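Side-chain contacts in SnoN,Epimerase SnoN (PDB 5EP9), which binds an iron(III) ion and 2-oxoglutarate and acts as a non-heme epimerase in nogalamycin biosynthesis: residues A31-E34 and R35-A38; W160-L163 and V164-V168; T253-A256 and F257-D260. All blocks are in the same frame, centred on the assembly; numbering follows the deposited sequence.

Contact 1 (A31-E34 and R35-A38); sequences AALE and RLAA
Arg35 sets out with CG anti to its carbonyl carbon (chi1 -81°) and then bends sharply at chi3 (-36°), which folds the guanidinium back toward the N terminus of the helix, over Ala31 and Ala32. The group lies with one face on the backbone of the preceding turn: Ala32 CA, 3.3 Å from NH2, and Ala31 O, 3.6 Å from NH1, both lie against that face, toward its rim. Ala32 CB also touches, at 3.3 Å from NH2, while Ala31 CB meets NH1 at 3.7 Å. Beneath this side chain the helix 30-43, in the 14-202 part of the fusion, keeps its regular i to i+4 bonding, with Arg35 N 3.0 Å from Ala31 O and Ala37 N equally far from Leu33 O. The apolar side of the turn is formed by Leu33 CD1 and Leu36 CD2, 4.2 Å apart, and both leucines rest on Leu109 of helix 104-114, with Leu33 and Ala37 also against Tyr112. Across this turn Arg35 meets the alanines mainly through van der Waals contact of its guanidinium, probably a loose placement at the surface; the carbonyl of Ala31 may attract its charge mildly.

Contact 2 (W160-L163 and V164-V168); sequences WVAL and VDVPV. With AKG (2-oxoglutaric acid), chain E.
The indole N-H of Trp160 gives a nearly straight hydrogen bond to 2-oxoglutarate, NE1 to O3 of the ligand, 2.8 Å with an N-H...O angle of 161°, while the far side of the same ring system meets Val166. O3 belongs to the C5 carboxylate and lies near the indole plane, at the pyrrole edge; ligand O2, from the C1 carboxylate, also lies in that plane, 3.6 Å from CD1. With CG anti to the backbone N (chi1 -165°), the indole of Trp160 is carried toward both ligand and Val166, and its benzo edge meets the valine, CH2 to CG2 4.2 Å, the two side chains heading toward one another. The same methyl of Val166 touches Ala162 CB at 4.1 Å, so one branch closes over two residues of the strand end. Between them the chain turns at Leu163 and Val164, where Ala162 CB packs 3.4 Å from Val164 O. Both segments belong to the 14-202 part of the fusion. Asp165 forms a salt bridge with Arg212, and the ligand is also hydrogen-bonded by Thr139, Arg236 and Ser240; the three residues from Arg212 on belong to the 203-305 part. The 2-oxoglutarate lies within a cupin-type double-stranded beta-helix near an iron held by two histidines and an aspartate, as in the PhyH-type non-heme iron enzymes.

Contact 3 (T253-A256 and F257-D260); sequences TGIA and FLDD
From Thr253 the chain runs through a tight loop, turned at Gly254 with a positive phi of 89°, to Ile255, the N-cap residue of the short helix 256-259; the helical conformation is already lost at Asp260. The turn is closed by Asp259 N donating to Ile255 O at 3.0 Å, whereas the bonds from Leu258 N to Ile255 O and from Asp260 N to Ala256 O are weak. The side chain of Asp259 binds the loop back onto the end of this single turn. With CG anti to its carbonyl carbon (chi1 -67°), its carboxylate is directed at the backbone of Thr253 and Gly254. OD1 is gripped twice by Thr253: the backbone N lies 2.8 Å away on the syn side, somewhat out of the carboxylate plane, and OG1 donates to it over 2.6 Å from the opposite face. OD2 offers its syn lone pair to Gly254 N, 2.7 Å away. These three bonds fix the rotation of the carboxylate, and the pair of amides, together with the hydroxyl, would be expected to stabilise its negative charge. Chi1 of 62° places Thr253 OG1 between its own N and carbonyl carbon, where it reaches both Asp259 and Ile255; it accepts from Ile255 N at 2.9 Å, forming an ST turn. On another flank Ile255 and Leu258 run alongside each other, with Ile255 CB 3.8 Å from Leu258 CD1. The unit lies in the 203-305 part of the fusion, at the surface. It follows the long strand 236-245, and Tyr250 bonds through its hydroxyl to Asp259 O, while Leu258 rests on Ala147 and Asp259 on Pro149 in the loop between strands 139-142 and 157-162, of the 14-202 part.

How the contacts relate
The three contacts are strictly in series, each contained in one continuous run of chain, so none encloses or crosses another. Contact 1 comes first, inside the N-terminal helix 30-43; it closes no loop beyond a helical turn, and its leucines set that helix against helix 104-114. Contact 2 follows at the end of strand 157-162, an inner strand between 216-220 and 236-245, where the chain turns away toward strand 173-175; its Trp160 end reaches the bound 2-oxoglutarate. Contact 3 comes last and closes the loop entering helix 256-259, after strand 236-245. It lies across the chain's centre from both others, its centre about 36 Å from that of contact 1 and 29 Å from that of contact 2.

Contact 1 (A31-E34 and R35-A38)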
loop_
_atom_site.group_PDB
_atom_site.type_symbol
_atom_site.label_atom_id
_atom_site.label_comp_id
_atom_site.label_asym_id
_atom_site.label_seq_id
_atom_site.Cartn_x
_atom_site.Cartn_y
_atom_site.Cartn_z
ATOM N N ALA A 31 -25.558 -2.957 0.483
ATOM C CA ALA A 31 -25.450 -4.354 1.005
ATOM C C ALA A 31 -24.095 -5.033 0.741
ATOM O O ALA A 31 -23.480 -5.615 1.633
ATOM C CB ALA A 31 -26.552 -5.237 0.418
ATOM N N ALA A 32 -23.721 -5.036 -0.527
ATOM C CA ALA A 32 -22.439 -5.608 -0.993
ATOM C C ALA A 32 -21.203 -4.855 -0.430
ATOM O O ALA A 32 -20.200 -5.448 -0.127
ATOM C CB ALA A 32 -22.385 -5.675 -2.524
ATOM N N LEU A 33 -21.355 -3.550 -0.273
ATOM C CA LEU A 33 -20.355 -2.710 0.360
ATOM C C LEU A 33 -20.223 -3.051 1.906
ATOM O O LEU A 33 -19.144 -3.107 2.434
ATOM C CB LEU A 33 -20.702 -1.249 0.135
ATOM C CG LEU A 33 -19.647 -0.163 0.255
ATOM C CD1 LEU A 33 -18.434 -0.493 -0.610
ATOM C CD2 LEU A 33 -20.191 1.231 -0.139
ATOM N N GLU A 34 -21.329 -3.289 2.556
ATOM C CA GLU A 34 -21.333 -3.707 3.957
ATOM C C GLU A 34 -20.640 -5.052 4.136
ATOM O O GLU A 34 -19.882 -5.268 5.059
ATOM C CB GLU A 34 -22.771 -3.756 4.561
ATOM C CG GLU A 34 -22.817 -3.890 6.114
ATOM C CD GLU A 34 -24.019 -3.159 6.782
ATOM O OE1 GLU A 34 -25.172 -3.718 6.806
ATOM O OE2 GLU A 34 -23.792 -2.006 7.311
ATOM N N ARG A 35 -20.887 -5.938 3.193
ATOM C CA ARG A 35 -20.272 -7.303 3.176
ATOM C C ARG A 35 -18.803 -7.240 2.947
ATOM O O ARG A 35 -18.012 -7.895 3.624
ATOM C CB ARG A 35 -20.956 -8.244 2.171
ATOM C CG ARG A 35 -22.266 -8.837 2.760
ATOM C CD ARG A 35 -22.927 -9.895 1.857
ATOM N NE ARG A 35 -22.784 -9.579 0.408
ATOM C CZ ARG A 35 -23.687 -8.983 -0.384
ATOM N NH1 ARG A 35 -24.895 -8.580 0.049
ATOM N NH2 ARG A 35 -23.344 -8.753 -1.649
ATOM N N LEU A 36 -18.460 -6.340 2.094
ATOM C CA LEU A 36 -17.051 -6.086 1.789
ATOM C C LEU A 36 -16.266 -5.534 2.977
ATOM O O LEU A 36 -15.155 -5.972 3.293
ATOM C CB LEU A 36 -16.998 -5.118 0.634
ATOM C CG LEU A 36 -15.616 -4.944 0.087
ATOM C CD1 LEU A 36 -15.342 -5.980 -1.024
ATOM C CD2 LEU A 36 -15.550 -3.564 -0.472
ATOM N N ALA A 37 -16.869 -4.549 3.640
ATOM C CA ALA A 37 -16.279 -3.953 4.838
ATOM C C ALA A 37 -16.147 -5.038 5.967
ATOM O O ALA A 37 -15.227 -5.003 6.748
ATOM C CB ALA A 37 -17.101 -2.775 5.322
ATOM N N ALA A 38 -17.148 -5.856 6.088
ATOM C CA ALA A 38 -17.177 -6.868 7.133
ATOM C C ALA A 38 -16.037 -7.892 6.905
ATOM O O ALA A 38 -15.347 -8.268 7.822
ATOM C CB ALA A 38 -18.527 -7.558 7.184
#

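Contact 2 (W160-L163 and V164-V168)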
loop_
_atom_site.group_PDB
_atom_site.type_symbol
_atom_site.label_atom_id
_atom_site.label_comp_id
_atom_site.label_asym_id
_atom_site.label_seq_id
_atom_site.Cartn_x
_atom_site.Cartn_y
_atom_site.Cartn_z
ATOM N N TRP A 160 -3.322 -1.779 -2.954
ATOM C CA TRP A 160 -2.321 -2.328 -3.857
ATOM C C TRP A 160 -3.055 -2.629 -5.150
ATOM O O TRP A 160 -3.955 -3.469 -5.183
ATOM C CB TRP A 160 -1.733 -3.596 -3.251
ATOM C CG TRP A 160 -0.454 -4.193 -3.789
ATOM C CD1 TRP A 160 0.769 -4.148 -3.187
ATOM C CD2 TRP A 160 -0.311 -5.005 -4.940
ATOM N NE1 TRP A 160 1.667 -4.876 -3.904
ATOM C CE2 TRP A 160 1.056 -5.346 -5.033
ATOM C CE3 TRP A 160 -1.173 -5.333 -6.016
ATOM C CZ2 TRP A 160 1.557 -6.132 -6.037
ATOM C CZ3 TRP A 160 -0.660 -6.134 -7.077
ATOM C CH2 TRP A 160 0.693 -6.538 -7.052
ATOM N N VAL A 161 -2.692 -1.895 -6.188
ATOM C CA VAL A 161 -3.483 -1.921 -7.451
ATOM C C VAL A 161 -2.660 -2.632 -8.503
ATOM O O VAL A 161 -1.527 -2.172 -8.815
ATOM C CB VAL A 161 -3.823 -0.474 -7.909
ATOM C CG1 VAL A 161 -4.596 -0.456 -9.182
ATOM C CG2 VAL A 161 -4.588 0.218 -6.826
ATOM N N ALA A 162 -3.204 -3.683 -9.072
ATOM C CA ALA A 162 -2.521 -4.389 -10.114
ATOM C C ALA A 162 -2.656 -3.632 -11.472
ATOM O O ALA A 162 -3.757 -3.361 -11.874
ATOM C CB ALA A 162 -3.084 -5.761 -10.300
ATOM N N LEU A 163 -1.515 -3.308 -12.087
ATOM C CA LEU A 163 -1.501 -2.680 -13.384
ATOM C C LEU A 163 -1.304 -3.680 -14.535
ATOM O O LEU A 163 -1.440 -3.316 -15.682
ATOM C CB LEU A 163 -0.470 -1.551 -13.433
ATOM C CG LEU A 163 -0.727 -0.409 -12.424
ATOM C CD1 LEU A 163 0.382 0.573 -12.509
ATOM C CD2 LEU A 163 -2.032 0.250 -12.729
ATOM N N VAL A 164 -0.994 -4.938 -14.194
ATOM C CA VAL A 164 -0.987 -6.050 -15.110
ATOM C C VAL A 164 -1.603 -7.225 -14.384
ATOM O O VAL A 164 -1.858 -7.168 -13.200
ATOM C CB VAL A 164 0.452 -6.464 -15.495
ATOM C CG1 VAL A 164 1.155 -5.321 -16.281
ATOM C CG2 VAL A 164 1.262 -6.826 -14.279
ATOM N N ASP A 165 -1.783 -8.316 -15.108
ATOM C CA ASP A 165 -2.231 -9.592 -14.510
ATOM C C ASP A 165 -1.151 -10.105 -13.563
ATOM O O ASP A 165 0.030 -10.104 -13.870
ATOM C CB ASP A 165 -2.508 -10.586 -15.636
ATOM C CG ASP A 165 -3.950 -10.427 -16.255
ATOM O OD1 ASP A 165 -4.841 -9.738 -15.735
ATOM O OD2 ASP A 165 -4.181 -11.068 -17.280
ATOM N N VAL A 166 -1.551 -10.455 -12.338
ATOM C CA VAL A 166 -0.619 -10.926 -11.313
ATOM C C VAL A 166 -1.058 -12.296 -10.796
ATOM O O VAL A 166 -1.676 -12.399 -9.764
ATOM C CB VAL A 166 -0.464 -9.929 -10.150
ATOM C CG1 VAL A 166 0.662 -10.374 -9.269
ATOM C CG2 VAL A 166 -0.119 -8.545 -10.633
ATOM N N PRO A 167 -0.850 -13.325 -11.569
ATOM C CA PRO A 167 -1.118 -14.625 -11.036
ATOM C C PRO A 167 -0.087 -14.918 -9.947
ATOM O O PRO A 167 0.907 -14.219 -9.834
ATOM C CB PRO A 167 -0.944 -15.566 -12.274
ATOM C CG PRO A 167 0.041 -14.835 -13.153
ATOM C CD PRO A 167 -0.200 -13.379 -12.892
ATOM N N VAL A 168 -0.274 -16.044 -9.305
ATOM C CA VAL A 168 0.615 -16.508 -8.256
ATOM C C VAL A 168 2.058 -16.410 -8.688
ATOM O O VAL A 168 2.884 -15.829 -7.961
ATOM C CB VAL A 168 0.261 -17.969 -7.709
ATOM C CG1 VAL A 168 1.241 -18.345 -6.644
ATOM C CG2 VAL A 168 -1.131 -17.958 -7.111
HETATM C C1 AKG E . 2.681 -3.458 0.935
HETATM O O1 AKG E . 2.504 -3.100 2.128
HETATM O O2 AKG E . 2.003 -2.990 -0.012
HETATM C C2 AKG E . 3.682 -4.505 0.622
HETATM O O5 AKG E . 4.351 -4.998 1.553
HETATM C C3 AKG E . 3.849 -4.910 -0.861
HETATM C C4 AKG E . 4.743 -6.115 -1.137
HETATM C C5 AKG E . 4.927 -6.485 -2.590
HETATM O O3 AKG E . 4.290 -5.868 -3.463
HETATM O O4 AKG E . 5.761 -7.387 -2.908
#

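Contact 3 (T253-A256 and F257-D260)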
loop_
_atom_site.group_PDB
_atom_site.type_symbol
_atom_site.label_atom_id
_atom_site.label_comp_id
_atom_site.label_asym_id
_atom_site.label_seq_id
_atom_site.Cartn_x
_atom_site.Cartn_y
_atom_site.Cartn_z
ATOM N N THR A 253 9.596 7.030 13.927
ATOM C CA THR A 253 9.927 5.631 14.256
ATOM C C THR A 253 11.291 5.531 14.885
ATOM O O THR A 253 11.588 4.572 15.554
ATOM C CB THR A 253 10.018 4.746 13.020
ATOM O OG1 THR A 253 11.082 5.233 12.167
ATOM C CG2 THR A 253 8.749 4.788 12.227
ATOM N N GLY A 254 12.128 6.543 14.700
ATOM C CA GLY A 254 13.536 6.510 15.137
ATOM C C GLY A 254 14.465 5.939 14.074
ATOM O O GLY A 254 15.667 5.907 14.250
ATOM N N ILE A 255 13.897 5.447 12.990
ATOM C CA ILE A 255 14.673 5.043 11.819
ATOM C C ILE A 255 14.725 6.220 10.844
ATOM O O ILE A 255 13.720 6.539 10.217
ATOM C CB ILE A 255 14.019 3.866 11.076
ATOM C CG1 ILE A 255 13.643 2.699 12.013
ATOM C CG2 ILE A 255 14.914 3.387 9.940
ATOM C CD1 ILE A 255 14.788 2.173 12.850
ATOM N N ALA A 256 15.907 6.770 10.654
ATOM C CA ALA A 256 16.140 7.958 9.791
ATOM C C ALA A 256 15.487 7.851 8.421
ATOM O O ALA A 256 14.755 8.721 8.001
ATOM C CB ALA A 256 17.636 8.205 9.646
ATOM N N PHE A 257 15.717 6.737 7.765
ATOM C CA PHE A 257 15.204 6.474 6.428
ATOM C C PHE A 257 13.661 6.543 6.339
ATOM O O PHE A 257 13.099 7.042 5.375
ATOM C CB PHE A 257 15.721 5.070 6.003
ATOM C CG PHE A 257 15.171 4.540 4.685
ATOM C CD1 PHE A 257 15.578 5.141 3.440
ATOM C CD2 PHE A 257 14.257 3.443 4.649
ATOM C CE1 PHE A 257 15.085 4.663 2.211
ATOM C CE2 PHE A 257 13.736 2.986 3.416
ATOM C CZ PHE A 257 14.167 3.583 2.201
ATOM N N LEU A 258 12.979 6.058 7.356
ATOM C CA LEU A 258 11.486 6.103 7.400
ATOM C C LEU A 258 10.918 7.445 7.905
ATOM O O LEU A 258 9.840 7.864 7.567
ATOM C CB LEU A 258 11.001 5.027 8.305
ATOM C CG LEU A 258 11.377 3.629 7.795
ATOM C CD1 LEU A 258 11.154 2.583 8.889
ATOM C CD2 LEU A 258 10.678 3.262 6.499
ATOM N N ASP A 259 11.700 8.151 8.694
ATOM C CA ASP A 259 11.240 9.398 9.338
ATOM C C ASP A 259 11.334 10.623 8.447
ATOM O O ASP A 259 10.668 11.592 8.692
ATOM C CB ASP A 259 11.986 9.583 10.655
ATOM C CG ASP A 259 11.608 8.504 11.672
ATOM O OD1 ASP A 259 10.668 7.726 11.396
ATOM O OD2 ASP A 259 12.214 8.433 12.736
ATOM N N ASP A 260 12.183 10.548 7.434
ATOM C CA ASP A 260 12.538 11.688 6.556
ATOM C C ASP A 260 11.533 11.751 5.439
ATOM O O ASP A 260 11.532 10.920 4.585
ATOM C CB ASP A 260 13.939 11.489 5.995
ATOM C CG ASP A 260 14.396 12.608 5.115
ATOM O OD1 ASP A 260 14.218 13.792 5.475
ATOM O OD2 ASP A 260 15.006 12.312 4.049
#